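Long-range contacts in mandelate racemase/muconate lactonizing enzyme/Enolase superfamily (Rhodobacter sphaeroides, PDB 2HZG), which belongs to the enolase superfamily, pairing an N-terminal capping domain with a TIM-type barrel that holds a sodium ion at a site of three acidic residues: residues 21-25 with 305-309; 149-154 with 185-190; 271-277 with 299-304; 336-340 with 372-376. All coordinates share one frame; numbering follows the deposited sequence. Where two conformers were deposited one is given.

How the contacts relate
From the N terminus, the first of the contact residues are 21-25, in the loop between strands 5-14 and 27-35. They meet 305-309, so contact 1 closes a loop spanning most of the barrel and ties the N-terminal domain to the loop that follows barrel strand 300-303. Contacts 2 and 3 both fall within that span, one after the other: contact 2 packs two consecutive barrel helices, and contact 3 pairs two neighbouring strands and runs directly into residue 305. Contact 4 opens only after contact 1 has closed and joins helix 336-340 to helix 368-374. Contacts 1 and 4 touch, for instance through Ser25 and Ala338; contact 2 lies apart from the others.

Contact 1. Residues 21-25 with 305-309; sequences AADGS and TFTSH
The Phe306 ring meets Asp23 and Gly24 at its edge: Asp23 OD1 lies near the ring plane, 3.7 Å from Phe306 CE2, and Gly24 N approaches Phe306 CD2 at 4.2 Å. The Asp23 carboxylate stands almost upright against the ring, their planes 80° apart, and its oxygen faces the polarised ring C-H groups. Beyond the two segments, the ring also packs on Ser139 and Leu141. No hydrogen bond crosses between the two segments, which meet by packing and by the carboxylate at the ring edge.

Asp23 is held in place from its own side. Its OD1 accepts both from Ser25 N, at 3.0 Å, and from Ser25 OG, at 2.7 Å; the two donors come from the same face of the carboxylate, and the first bond makes an Asx turn. With CG anti to the backbone N (chi1 176°), Asp23 can fold its carboxylate back over the turn while OD1 still reaches the ring. Its other oxygen, OD2, is hydrogen-bonded to Gln335 NE2, and Ser25 OG also bonds to Gln335 N.

Past the ring, the Thr307 methyl sits against the Gly24-Ser25 peptide, Thr307 CG2 lying 3.2 Å from Gly24 O and 3.6 Å from Ser25 N, while Ser25 CB lies 3.6 Å from Phe306 O.

The Phe306 side chain lies about 7 Å from a sodium ion. Residues 305-309 leave strand 300-303 and lead into helix 309-316, N-capped by Ser308, while residues 21-25 bring the N-terminal domain's loop against them and beside strand 135-141.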
loop_
_atom_site.group_PDB
_atom_site.type_symbol
_atom_site.label_atom_id
_atom_site.label_comp_id
_atom_site.label_asym_id
_atom_site.label_seq_id
_atom_site.Cartn_x
_atom_site.Cartn_y
_atom_site.Cartn_z
ATOM N N ALA A 21 -17.297 -14.061 -3.435
ATOM C CA ALA A 21 -17.122 -14.165 -1.983
ATOM C C ALA A 21 -15.781 -13.523 -1.568
ATOM O O ALA A 21 -14.778 -13.652 -2.286
ATOM C CB ALA A 21 -17.153 -15.600 -1.548
ATOM N N ALA A 22 -15.771 -12.863 -0.397
ATOM C CA ALA A 22 -14.553 -12.270 0.181
ATOM C C ALA A 22 -13.756 -13.365 0.893
ATOM O O ALA A 22 -13.631 -13.388 2.131
ATOM C CB ALA A 22 -14.903 -11.153 1.143
ATOM N N ASP A 23 -13.214 -14.266 0.086
ATOM C CA ASP A 23 -12.689 -15.528 0.582
ATOM C C ASP A 23 -11.337 -15.719 -0.077
ATOM O O ASP A 23 -11.271 -16.042 -1.255
ATOM C CB ASP A 23 -13.662 -16.665 0.199
ATOM C CG ASP A 23 -13.142 -18.061 0.585
ATOM O OD1 ASP A 23 -12.008 -18.180 1.102
ATOM O OD2 ASP A 23 -13.893 -19.049 0.380
ATOM N N GLY A 24 -10.272 -15.468 0.687
ATOM C CA GLY A 24 -8.886 -15.578 0.207
ATOM C C GLY A 24 -8.377 -16.994 -0.052
ATOM O O GLY A 24 -7.247 -17.181 -0.512
ATOM N N SER A 25 -9.192 -18.003 0.232
ATOM C CA SER A 25 -8.758 -19.392 0.029
ATOM C C SER A 25 -8.973 -19.885 -1.400
ATOM O O SER A 25 -8.613 -21.017 -1.724
ATOM C CB SER A 25 -9.427 -20.332 1.051
ATOM O OG SER A 25 -10.798 -20.541 0.747
ATOM N N THR A 305 -5.903 -15.563 9.658
ATOM C CA THR A 305 -5.719 -16.647 8.694
ATOM C C THR A 305 -7.064 -17.091 8.150
ATOM O O THR A 305 -7.928 -17.466 8.923
ATOM C CB THR A 305 -5.074 -17.905 9.332
ATOM O OG1 THR A 305 -3.849 -17.541 9.966
ATOM C CG2 THR A 305 -4.801 -18.974 8.261
ATOM N N PHE A 306 -7.220 -17.079 6.831
ATOM C CA PHE A 306 -8.453 -17.590 6.235
ATOM C C PHE A 306 -8.158 -18.674 5.173
ATOM O O PHE A 306 -9.045 -19.077 4.410
ATOM C CB PHE A 306 -9.289 -16.423 5.638
ATOM C CG PHE A 306 -10.786 -16.675 5.648
ATOM C CD1 PHE A 306 -11.486 -16.786 6.858
ATOM C CD2 PHE A 306 -11.496 -16.784 4.452
ATOM C CE1 PHE A 306 -12.854 -16.987 6.872
ATOM C CE2 PHE A 306 -12.888 -17.019 4.455
ATOM C CZ PHE A 306 -13.557 -17.127 5.674
ATOM N N THR A 307 -6.918 -19.152 5.134
ATOM C CA THR A 307 -6.463 -19.932 3.984
ATOM C C THR A 307 -5.823 -21.281 4.393
ATOM O O THR A 307 -6.383 -21.981 5.252
ATOM C CB THR A 307 -5.555 -19.062 3.058
ATOM O OG1 THR A 307 -4.452 -18.565 3.826
ATOM C CG2 THR A 307 -6.346 -17.875 2.513
ATOM N N SER A 308 -4.698 -21.659 3.778
ATOM C CA SER A 308 -4.085 -22.989 3.987
ATOM C C SER A 308 -3.481 -23.164 5.394
ATOM O O SER A 308 -3.330 -22.214 6.153
ATOM C CB SER A 308 -2.985 -23.243 2.952
ATOM O OG SER A 308 -1.824 -22.473 3.287
ATOM N N HIS A 309 -3.084 -24.384 5.734
ATOM C CA HIS A 309 -2.361 -24.557 6.994
ATOM C C HIS A 309 -0.919 -24.079 6.918
ATOM O O HIS A 309 -0.324 -23.832 7.941
ATOM C CB HIS A 309 -2.438 -25.992 7.510
ATOM C CG HIS A 309 -3.751 -26.311 8.150
ATOM N ND1 HIS A 309 -3.872 -27.178 9.213
ATOM C CD2 HIS A 309 -5.000 -25.852 7.895
ATOM C CE1 HIS A 309 -5.141 -27.251 9.578
ATOM N NE2 HIS A 309 -5.847 -26.460 8.792
#

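Contact 2. Residues 149-154 with 185-190; sequences TLERAR and AAREGL
Leu150 lies along the groove beside Ala185, Glu188 and Gly189, and each of its carbons has a neighbour there. Its CB is 3.6 Å from Ala185 O and also faces the Ala185 methyl. CG, placed anti to the backbone N (chi1 -176°), continues over Ala185 O toward Gly189 N. At the fork the branches part: CD1 reaches the carboxylate end of Glu188, 3.6 Å from Glu188 CD, and CD2 turns to Gly189 CA at 4.1 Å. Glu188, extended beyond CG, runs obliquely past Leu150 CD1 at the solvent-facing margin.

On the inner side, Thr149 CG2 touches Ala186 CB at 3.8 Å, while Thr149 OG1 is hydrogen-bonded to Gln182 and to Gly143 N. The Ala153 methyl settles 3.4 Å from Ala186 O and also meets Leu190.

Gly189 brings no side chain to the interface, and the place where one would begin is taken by Leu150 O and Ala153 CB, so the backbones close up. Leu150 O receives a CA-H...O contact from Gly189 CA at 3.5 Å, and Gly189 O receives one from Arg154 CA at 3.4 Å. The axes of these segments come within 7.0 Å and cross at -33°.

Ala153 and Ala186 also pack on Phe166 of strand 163-167: helices 146-158 and 176-190 are successive outer helices of the TIM-type barrel, packed side by side against strands 163-167 and 195-199.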
loop_
_atom_site.group_PDB
_atom_site.type_symbol
_atom_site.label_atom_id
_atom_site.label_comp_id
_atom_site.label_asym_id
_atom_site.label_seq_id
_atom_site.Cartn_x
_atom_site.Cartn_y
_atom_site.Cartn_z
ATOM N N THR A 149 -26.579 -18.903 8.139
ATOM C CA THR A 149 -25.643 -18.510 9.206
ATOM C C THR A 149 -25.860 -19.337 10.470
ATOM O O THR A 149 -24.905 -19.847 11.039
ATOM C CB THR A 149 -25.765 -16.995 9.509
ATOM O OG1 THR A 149 -25.326 -16.271 8.361
ATOM C CG2 THR A 149 -24.933 -16.575 10.727
ATOM N N LEU A 150 -27.121 -19.470 10.899
ATOM C CA LEU A 150 -27.444 -20.319 12.050
ATOM C C LEU A 150 -26.877 -21.742 11.859
ATOM O O LEU A 150 -26.215 -22.268 12.756
ATOM C CB LEU A 150 -28.972 -20.367 12.266
ATOM C CG LEU A 150 -29.563 -21.107 13.465
ATOM C CD1 LEU A 150 -31.001 -20.622 13.699
ATOM C CD2 LEU A 150 -29.509 -22.642 13.259
ATOM N N GLU A 151 -27.137 -22.334 10.690
ATOM C CA GLU A 151 -26.706 -23.717 10.382
ATOM C C GLU A 151 -25.172 -23.869 10.415
ATOM O O GLU A 151 -24.637 -24.863 10.945
ATOM C CB GLU A 151 -27.238 -24.159 9.015
ATOM C CG GLU A 151 -28.781 -24.400 8.930
ATOM C CD GLU A 151 -29.297 -25.415 9.967
ATOM O OE1 GLU A 151 -28.577 -26.395 10.284
ATOM O OE2 GLU A 151 -30.419 -25.227 10.483
ATOM N N ARG A 152 -24.475 -22.867 9.866
ATOM C CA ARG A 152 -23.012 -22.777 9.951
ATOM C C ARG A 152 -22.506 -22.734 11.374
ATOM O O ARG A 152 -21.522 -23.416 11.706
ATOM C CB ARG A 152 -22.495 -21.556 9.170
ATOM C CG ARG A 152 -22.711 -21.748 7.684
ATOM C CD ARG A 152 -22.304 -20.565 6.850
ATOM N NE ARG A 152 -22.657 -20.825 5.456
ATOM C CZ ARG A 152 -22.307 -20.049 4.432
ATOM N NH1 ARG A 152 -21.592 -18.947 4.638
ATOM N NH2 ARG A 152 -22.662 -20.377 3.200
ATOM N N ALA A 153 -23.153 -21.929 12.217
ATOM C CA ALA A 153 -22.737 -21.823 13.610
ATOM C C ALA A 153 -23.016 -23.134 14.368
ATOM O O ALA A 153 -22.195 -23.579 15.192
ATOM C CB ALA A 153 -23.421 -20.626 14.300
ATOM N N ARG A 154 -24.179 -23.722 14.090
ATOM C CA ARG A 154 -24.591 -25.018 14.653
ATOM C C ARG A 154 -23.581 -26.104 14.260
ATOM O O ARG A 154 -23.149 -26.863 15.114
ATOM C CB ARG A 154 -26.023 -25.372 14.181
ATOM C CG ARG A 154 -26.688 -26.590 14.859
ATOM C CD ARG A 154 -28.158 -26.766 14.400
ATOM N NE ARG A 154 -28.738 -28.048 14.826
ATOM C CZ ARG A 154 -29.670 -28.197 15.774
ATOM N NH1 ARG A 154 -30.161 -27.145 16.422
ATOM N NH2 ARG A 154 -30.119 -29.418 16.076
ATOM N N ALA A 185 -28.965 -14.962 14.583
ATOM C CA ALA A 185 -28.942 -16.331 14.039
ATOM C C ALA A 185 -27.599 -17.031 14.326
ATOM O O ALA A 185 -27.584 -18.190 14.735
ATOM C CB ALA A 185 -29.263 -16.329 12.551
ATOM N N ALA A 186 -26.486 -16.306 14.169
ATOM C CA ALA A 186 -25.167 -16.804 14.610
ATOM C C ALA A 186 -25.163 -17.191 16.096
ATOM O O ALA A 186 -24.722 -18.290 16.467
ATOM C CB ALA A 186 -24.068 -15.768 14.313
ATOM N N ARG A 187 -25.662 -16.297 16.950
ATOM C CA ARG A 187 -25.774 -16.590 18.370
ATOM C C ARG A 187 -26.698 -17.801 18.613
ATOM O O ARG A 187 -26.387 -18.661 19.441
ATOM C CB ARG A 187 -26.257 -15.356 19.151
ATOM C CG ARG A 187 -26.489 -15.563 20.667
ATOM C CD ARG A 187 -25.322 -16.238 21.401
ATOM N NE ARG A 187 -24.195 -15.341 21.610
ATOM C CZ ARG A 187 -22.991 -15.718 22.036
ATOM N NH1 ARG A 187 -22.730 -17.004 22.295
ATOM N NH2 ARG A 187 -22.036 -14.809 22.201
ATOM N N GLU A 188 -27.817 -17.854 17.893
ATOM C CA GLU A 188 -28.789 -18.944 18.048
ATOM C C GLU A 188 -28.139 -20.282 17.698
ATOM O O GLU A 188 -28.271 -21.251 18.454
ATOM C CB GLU A 188 -30.043 -18.711 17.187
ATOM C CG GLU A 188 -31.258 -19.555 17.609
ATOM C CD GLU A 188 -32.494 -19.327 16.740
ATOM O OE1 GLU A 188 -32.624 -18.238 16.104
ATOM O OE2 GLU A 188 -33.342 -20.258 16.682
ATOM N N GLY A 189 -27.439 -20.335 16.562
ATOM C CA GLY A 189 -26.759 -21.561 16.154
ATOM C C GLY A 189 -25.629 -21.955 17.088
ATOM O O GLY A 189 -25.411 -23.148 17.344
ATOM N N LEU A 190 -24.910 -20.961 17.610
ATOM C CA LEU A 190 -23.730 -21.231 18.417
ATOM C C LEU A 190 -24.098 -21.685 19.811
ATOM O O LEU A 190 -23.358 -22.460 20.435
ATOM C CB LEU A 190 -22.821 -19.988 18.512
ATOM C CG LEU A 190 -21.596 -20.042 19.441
ATOM C CD1 LEU A 190 -20.645 -21.191 19.033
ATOM C CD2 LEU A 190 -20.861 -18.706 19.474
#

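Contact 3. Residues 271-277 with 299-304; sequences IGFIQID and ITYVNH
Two neighbouring parallel strands of the TIM-type barrel, 273-276 and 300-303, are consecutive in a beta-alpha-beta crossover through helix 284-297; Phe273 pairs with Thr300, Ile274 with Tyr301 and Gln275 with Val302. Backbone bonds zigzag between them, from Ile274 N to Thr300 O (2.9 Å), then Val302 N to Ile274 O, Ile276 N to Val302 O and His304 N to Ile276 O. At the start, one water donates to Gly272 O and accepts from Thr300 N, spanning the gap where the strands have yet to pair directly.

On the face of Phe273 and Val302, the Phe273 ring lies alongside Thr300, with CD1 3.7 Å from Thr300 CB. Facing the outer helices, the Tyr301 ring crosses Ile276 at about a right angle, CE1 3.6 Å from Ile276 CG1. CG anti to the backbone N (chi1 -178°) sends this ring along the neighbouring strand. Tyr301 OH donates to a second water 2.6 Å away, which in turn donates to Ile276 O, so the buried carbonyl takes both this water and His304 N.

Past the strand ends, the His304 side chain lies about 4 Å from a sodium ion and packs on Glu254, a ligand of that metal site. Its ND1-H points in the ring plane at the anti side of Asp277 OD2, 2.7 Å away, with ring and carboxylate planes 40° apart.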
loop_
_atom_site.group_PDB
_atom_site.type_symbol
_atom_site.label_atom_id
_atom_site.label_comp_id
_atom_site.label_asym_id
_atom_site.label_seq_id
_atom_site.Cartn_x
_atom_site.Cartn_y
_atom_site.Cartn_z
ATOM N N ILE A 271 -8.113 -0.109 19.294
ATOM C CA ILE A 271 -8.495 -1.514 19.152
ATOM C C ILE A 271 -8.113 -2.317 20.397
ATOM O O ILE A 271 -7.121 -2.014 21.070
ATOM C CB ILE A 271 -7.880 -2.189 17.897
ATOM C CG1 ILE A 271 -6.365 -1.912 17.820
ATOM C CG2 ILE A 271 -8.620 -1.741 16.637
ATOM C CD1 ILE A 271 -5.565 -3.033 17.082
ATOM N N GLY A 272 -8.913 -3.342 20.683
ATOM C CA GLY A 272 -8.608 -4.297 21.730
ATOM C C GLY A 272 -7.877 -5.531 21.248
ATOM O O GLY A 272 -7.285 -6.245 22.058
ATOM N N PHE A 273 -7.919 -5.794 19.939
ATOM C CA PHE A 273 -7.289 -6.976 19.345
ATOM C C PHE A 273 -6.564 -6.559 18.079
ATOM O O PHE A 273 -7.170 -5.970 17.196
ATOM C CB PHE A 273 -8.332 -8.076 18.984
ATOM C CG PHE A 273 -9.111 -8.588 20.179
ATOM C CD1 PHE A 273 -8.686 -9.735 20.867
ATOM C CD2 PHE A 273 -10.244 -7.913 20.632
ATOM C CE1 PHE A 273 -9.396 -10.209 21.985
ATOM C CE2 PHE A 273 -10.963 -8.370 21.756
ATOM C CZ PHE A 273 -10.538 -9.516 22.430
ATOM N N ILE A 274 -5.274 -6.864 18.004
ATOM C CA ILE A 274 -4.507 -6.655 16.769
ATOM C C ILE A 274 -4.375 -8.008 16.071
ATOM O O ILE A 274 -4.059 -9.016 16.700
ATOM C CB ILE A 274 -3.128 -5.953 17.038
ATOM C CG1 ILE A 274 -2.396 -5.598 15.724
ATOM C CG2 ILE A 274 -2.202 -6.822 17.933
ATOM C CD1 ILE A 274 -2.957 -4.386 14.965
ATOM N N GLN A 275 -4.670 -8.026 14.778
ATOM C CA GLN A 275 -4.792 -9.257 14.022
ATOM C C GLN A 275 -3.910 -9.143 12.807
ATOM O O GLN A 275 -4.076 -8.250 11.974
ATOM C CB GLN A 275 -6.244 -9.516 13.607
ATOM C CG GLN A 275 -7.238 -9.420 14.766
ATOM C CD GLN A 275 -8.678 -9.386 14.303
ATOM O OE1 GLN A 275 -9.073 -8.515 13.518
ATOM N NE2 GLN A 275 -9.480 -10.322 14.797
ATOM N N ILE A 276 -2.966 -10.063 12.698
ATOM C CA ILE A 276 -1.901 -9.907 11.711
ATOM C C ILE A 276 -1.812 -11.107 10.785
ATOM O O ILE A 276 -1.806 -12.251 11.220
ATOM C CB ILE A 276 -0.524 -9.671 12.391
ATOM C CG1 ILE A 276 -0.563 -8.412 13.281
ATOM C CG2 ILE A 276 0.616 -9.681 11.342
ATOM C CD1 ILE A 276 -0.767 -7.093 12.533
ATOM N N ASP A 277 -1.748 -10.804 9.494
ATOM C CA ASP A 277 -1.549 -11.796 8.471
ATOM C C ASP A 277 -0.080 -11.776 8.047
ATOM O O ASP A 277 0.370 -10.815 7.436
ATOM C CB ASP A 277 -2.457 -11.500 7.270
ATOM C CG ASP A 277 -2.606 -12.696 6.367
ATOM O OD1 ASP A 277 -1.585 -13.263 5.961
ATOM O OD2 ASP A 277 -3.739 -13.092 6.048
ATOM N N ILE A 299 -2.116 -5.270 24.499
ATOM C CA ILE A 299 -3.128 -5.570 23.485
ATOM C C ILE A 299 -2.998 -7.030 23.039
ATOM O O ILE A 299 -1.914 -7.491 22.707
ATOM C CB ILE A 299 -3.038 -4.578 22.279
ATOM C CG1 ILE A 299 -3.332 -3.141 22.765
ATOM C CG2 ILE A 299 -4.009 -4.994 21.133
ATOM C CD1 ILE A 299 -3.009 -2.044 21.768
ATOM N N THR A 300 -4.113 -7.751 23.041
ATOM C CA THR A 300 -4.153 -9.129 22.566
ATOM C C THR A 300 -3.812 -9.236 21.077
ATOM O O THR A 300 -4.404 -8.560 20.237
ATOM C CB THR A 300 -5.520 -9.777 22.816
ATOM O OG1 THR A 300 -5.854 -9.667 24.203
ATOM C CG2 THR A 300 -5.504 -11.290 22.400
ATOM N N TYR A 301 -2.843 -10.097 20.777
ATOM C CA TYR A 301 -2.438 -10.396 19.413
ATOM C C TYR A 301 -3.133 -11.682 18.942
ATOM O O TYR A 301 -3.225 -12.645 19.687
ATOM C CB TYR A 301 -0.912 -10.555 19.365
ATOM C CG TYR A 301 -0.336 -10.821 18.004
ATOM C CD1 TYR A 301 0.363 -9.819 17.310
ATOM C CD2 TYR A 301 -0.413 -12.105 17.430
ATOM C CE1 TYR A 301 0.925 -10.079 16.052
ATOM C CE2 TYR A 301 0.136 -12.371 16.173
ATOM C CZ TYR A 301 0.800 -11.355 15.498
ATOM O OH TYR A 301 1.342 -11.621 14.278
ATOM N N VAL A 302 -3.631 -11.669 17.706
ATOM C CA VAL A 302 -4.261 -12.835 17.109
ATOM C C VAL A 302 -3.751 -12.904 15.686
ATOM O O VAL A 302 -3.501 -11.872 15.064
ATOM C CB VAL A 302 -5.841 -12.754 17.088
ATOM C CG1 VAL A 302 -6.452 -14.151 16.888
ATOM C CG2 VAL A 302 -6.430 -12.108 18.368
ATOM N N ASN A 303 -3.576 -14.112 15.171
ATOM C CA ASN A 303 -3.361 -14.265 13.742
ATOM C C ASN A 303 -4.616 -13.889 12.947
ATOM O O ASN A 303 -5.751 -14.047 13.439
ATOM C CB ASN A 303 -2.961 -15.703 13.401
ATOM C CG ASN A 303 -4.054 -16.696 13.728
ATOM O OD1 ASN A 303 -4.601 -16.686 14.824
ATOM N ND2 ASN A 303 -4.394 -17.536 12.773
ATOM N N HIS A 304 -4.403 -13.368 11.740
ATOM C CA HIS A 304 -5.425 -13.420 10.713
ATOM C C HIS A 304 -5.050 -14.539 9.748
ATOM O O HIS A 304 -3.997 -14.483 9.116
ATOM C CB HIS A 304 -5.565 -12.108 9.918
ATOM C CG HIS A 304 -6.454 -12.257 8.724
ATOM N ND1 HIS A 304 -5.978 -12.598 7.477
ATOM C CD2 HIS A 304 -7.801 -12.196 8.606
ATOM C CE1 HIS A 304 -6.988 -12.718 6.634
ATOM N NE2 HIS A 304 -8.106 -12.475 7.296
HETATM O O HOH W 1 -6.383 -6.394 24.505
HETATM O O HOH W 2 0.241 -13.527 12.894
#

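Contact 4. Residues 336-340 with 372-376; sequences QLALD and RRYLV
Tyr374 and Asp340 make the hydrogen bond of the contact: Tyr374 OH donates to Asp340 OD2 at 2.7 Å, meeting the carboxylate from above, 50° out of its plane. The other oxygen is taken within the helix, where Gln336 NE2 reaches Asp340 OD1 at 2.8 Å in a nearly straight bond (169°), with OD1 close to the amide plane of Gln336. A bend at chi2 curls that amide back along the helix to Asp340, while Gln336 CG, anti to the backbone N (chi1 -164°), lies 3.4 Å from Tyr374 OH.

Apolar contact is made over the ring. Leu337 CD1 forms a CH-pi contact, 3.8 Å from the centroid of the Tyr374 ring and offset toward its CG-CD2 side, Leu337 CD1 being 3.5 Å from Tyr374 CD2. The opposite face is covered by the aliphatic part of Arg373, whose CG stands over the ring centre, so the phenol is sandwiched between a leucine methyl and an arginine chain.

Charged groups come near but do not join: Arg373 NE is 4.8 Å from Asp340 OD2.

Around the contact, Leu337 rests on Leu13 and Met15, and the Tyr374 backbone bonds to Ser14, so helices 336-340 and 368-374 are both tied to strand 5-14 of the N-terminal domain. Val376 packs on Ile382 of the second subunit. With a donor on each of its oxygens and Arg373 close by, Asp340 is probably stabilised as an anion, and its bond in turn fixes the direction of the Tyr374 hydroxyl.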
loop_
_atom_site.group_PDB
_atom_site.type_symbol
_atom_site.label_atom_id
_atom_site.label_comp_id
_atom_site.label_asym_id
_atom_site.label_seq_id
_atom_site.Cartn_x
_atom_site.Cartn_y
_atom_site.Cartn_z
ATOM N N GLN A 336 -11.150 -26.053 -1.274
ATOM C CA GLN A 336 -10.338 -27.256 -1.400
ATOM C C GLN A 336 -8.871 -26.938 -1.683
ATOM O O GLN A 336 -7.982 -27.657 -1.212
ATOM C CB GLN A 336 -10.879 -28.185 -2.503
ATOM C CG GLN A 336 -10.290 -29.610 -2.399
ATOM C CD GLN A 336 -10.721 -30.295 -1.122
ATOM O OE1 GLN A 336 -11.892 -30.236 -0.750
ATOM N NE2 GLN A 336 -9.792 -30.948 -0.443
ATOM N N LEU A 337 -8.620 -25.880 -2.461
ATOM C CA LEU A 337 -7.246 -25.470 -2.752
ATOM C C LEU A 337 -6.455 -25.332 -1.469
ATOM O O LEU A 337 -5.388 -25.918 -1.348
ATOM C CB LEU A 337 -7.186 -24.155 -3.563
ATOM C CG LEU A 337 -5.808 -23.476 -3.697
ATOM C CD1 LEU A 337 -4.721 -24.398 -4.268
ATOM C CD2 LEU A 337 -5.922 -22.183 -4.531
ATOM N N ALA A 338 -6.990 -24.574 -0.511
ATOM C CA ALA A 338 -6.297 -24.311 0.756
ATOM C C ALA A 338 -6.012 -25.580 1.554
ATOM O O ALA A 338 -4.917 -25.725 2.129
ATOM C CB ALA A 338 -7.089 -23.312 1.603
ATOM N N LEU A 339 -7.003 -26.479 1.602
ATOM C CA LEU A 339 -6.852 -27.822 2.193
ATOM C C LEU A 339 -5.718 -28.605 1.516
ATOM O O LEU A 339 -4.892 -29.217 2.199
ATOM C CB LEU A 339 -8.177 -28.622 2.112
ATOM C CG LEU A 339 -9.407 -28.073 2.867
ATOM C CD1 LEU A 339 -10.664 -28.917 2.619
ATOM C CD2 LEU A 339 -9.140 -27.983 4.378
ATOM N N ASP A 340 -5.665 -28.565 0.187
ATOM C CA ASP A 340 -4.758 -29.447 -0.577
ATOM C C ASP A 340 -3.326 -28.958 -0.604
ATOM O O ASP A 340 -2.411 -29.731 -0.936
ATOM C CB ASP A 340 -5.234 -29.588 -2.019
ATOM C CG ASP A 340 -6.520 -30.403 -2.147
ATOM O OD1 ASP A 340 -7.070 -30.844 -1.100
ATOM O OD2 ASP A 340 -6.980 -30.568 -3.309
ATOM N N ARG A 372 0.229 -29.411 -8.955
ATOM C CA ARG A 372 -0.219 -29.953 -10.242
ATOM C C ARG A 372 -1.701 -29.655 -10.546
ATOM O O ARG A 372 -2.055 -29.229 -11.646
ATOM C CB ARG A 372 0.073 -31.454 -10.327
ATOM C CG ARG A 372 -0.362 -32.081 -11.642
ATOM C CD ARG A 372 0.161 -33.515 -11.805
ATOM N NE ARG A 372 1.622 -33.566 -11.870
ATOM C CZ ARG A 372 2.353 -33.266 -12.950
ATOM N NH1 ARG A 372 3.681 -33.357 -12.887
ATOM N NH2 ARG A 372 1.773 -32.875 -14.092
ATOM N N ARG A 373 -2.560 -29.879 -9.558
ATOM C CA ARG A 373 -3.987 -29.717 -9.759
ATOM C C ARG A 373 -4.413 -28.265 -10.043
ATOM O O ARG A 373 -5.296 -28.005 -10.879
ATOM C CB ARG A 373 -4.707 -30.216 -8.516
ATOM C CG ARG A 373 -6.189 -30.260 -8.646
ATOM C CD ARG A 373 -6.708 -31.147 -7.561
ATOM N NE ARG A 373 -8.062 -31.585 -7.846
ATOM C CZ ARG A 373 -8.389 -32.755 -8.385
ATOM N NH1 ARG A 373 -7.458 -33.648 -8.708
ATOM N NH2 ARG A 373 -9.667 -33.034 -8.583
ATOM N N TYR A 374 -3.799 -27.328 -9.327
ATOM C CA TYR A 374 -4.308 -25.959 -9.303
ATOM C C TYR A 374 -3.439 -24.925 -10.020
ATOM O O TYR A 374 -3.764 -23.736 -9.997
ATOM C CB TYR A 374 -4.508 -25.532 -7.865
ATOM C CG TYR A 374 -5.478 -26.400 -7.087
ATOM C CD1 TYR A 374 -6.872 -26.223 -7.208
ATOM C CD2 TYR A 374 -5.009 -27.353 -6.184
ATOM C CE1 TYR A 374 -7.759 -26.993 -6.474
ATOM C CE2 TYR A 374 -5.894 -28.128 -5.439
ATOM C CZ TYR A 374 -7.265 -27.943 -5.591
ATOM O OH TYR A 374 -8.124 -28.712 -4.840
ATOM N N LEU A 375 -2.349 -25.375 -10.642
ATOM C CA LEU A 375 -1.387 -24.460 -11.260
ATOM C C LEU A 375 -2.037 -23.638 -12.354
ATOM O O LEU A 375 -2.738 -24.176 -13.199
ATOM C CB LEU A 375 -0.189 -25.213 -11.844
ATOM C CG LEU A 375 1.125 -24.426 -12.034
ATOM C CD1 LEU A 375 1.550 -23.568 -10.823
ATOM C CD2 LEU A 375 2.269 -25.379 -12.443
ATOM N N VAL A 376 -1.788 -22.332 -12.318
ATOM C CA VAL A 376 -2.243 -21.415 -13.351
ATOM C C VAL A 376 -1.068 -21.150 -14.284
ATOM O O VAL A 376 -0.004 -20.692 -13.838
ATOM C CB VAL A 376 -2.765 -20.089 -12.736
ATOM C CG1 VAL A 376 -3.165 -19.107 -13.813
ATOM C CG2 VAL A 376 -3.955 -20.370 -11.771
#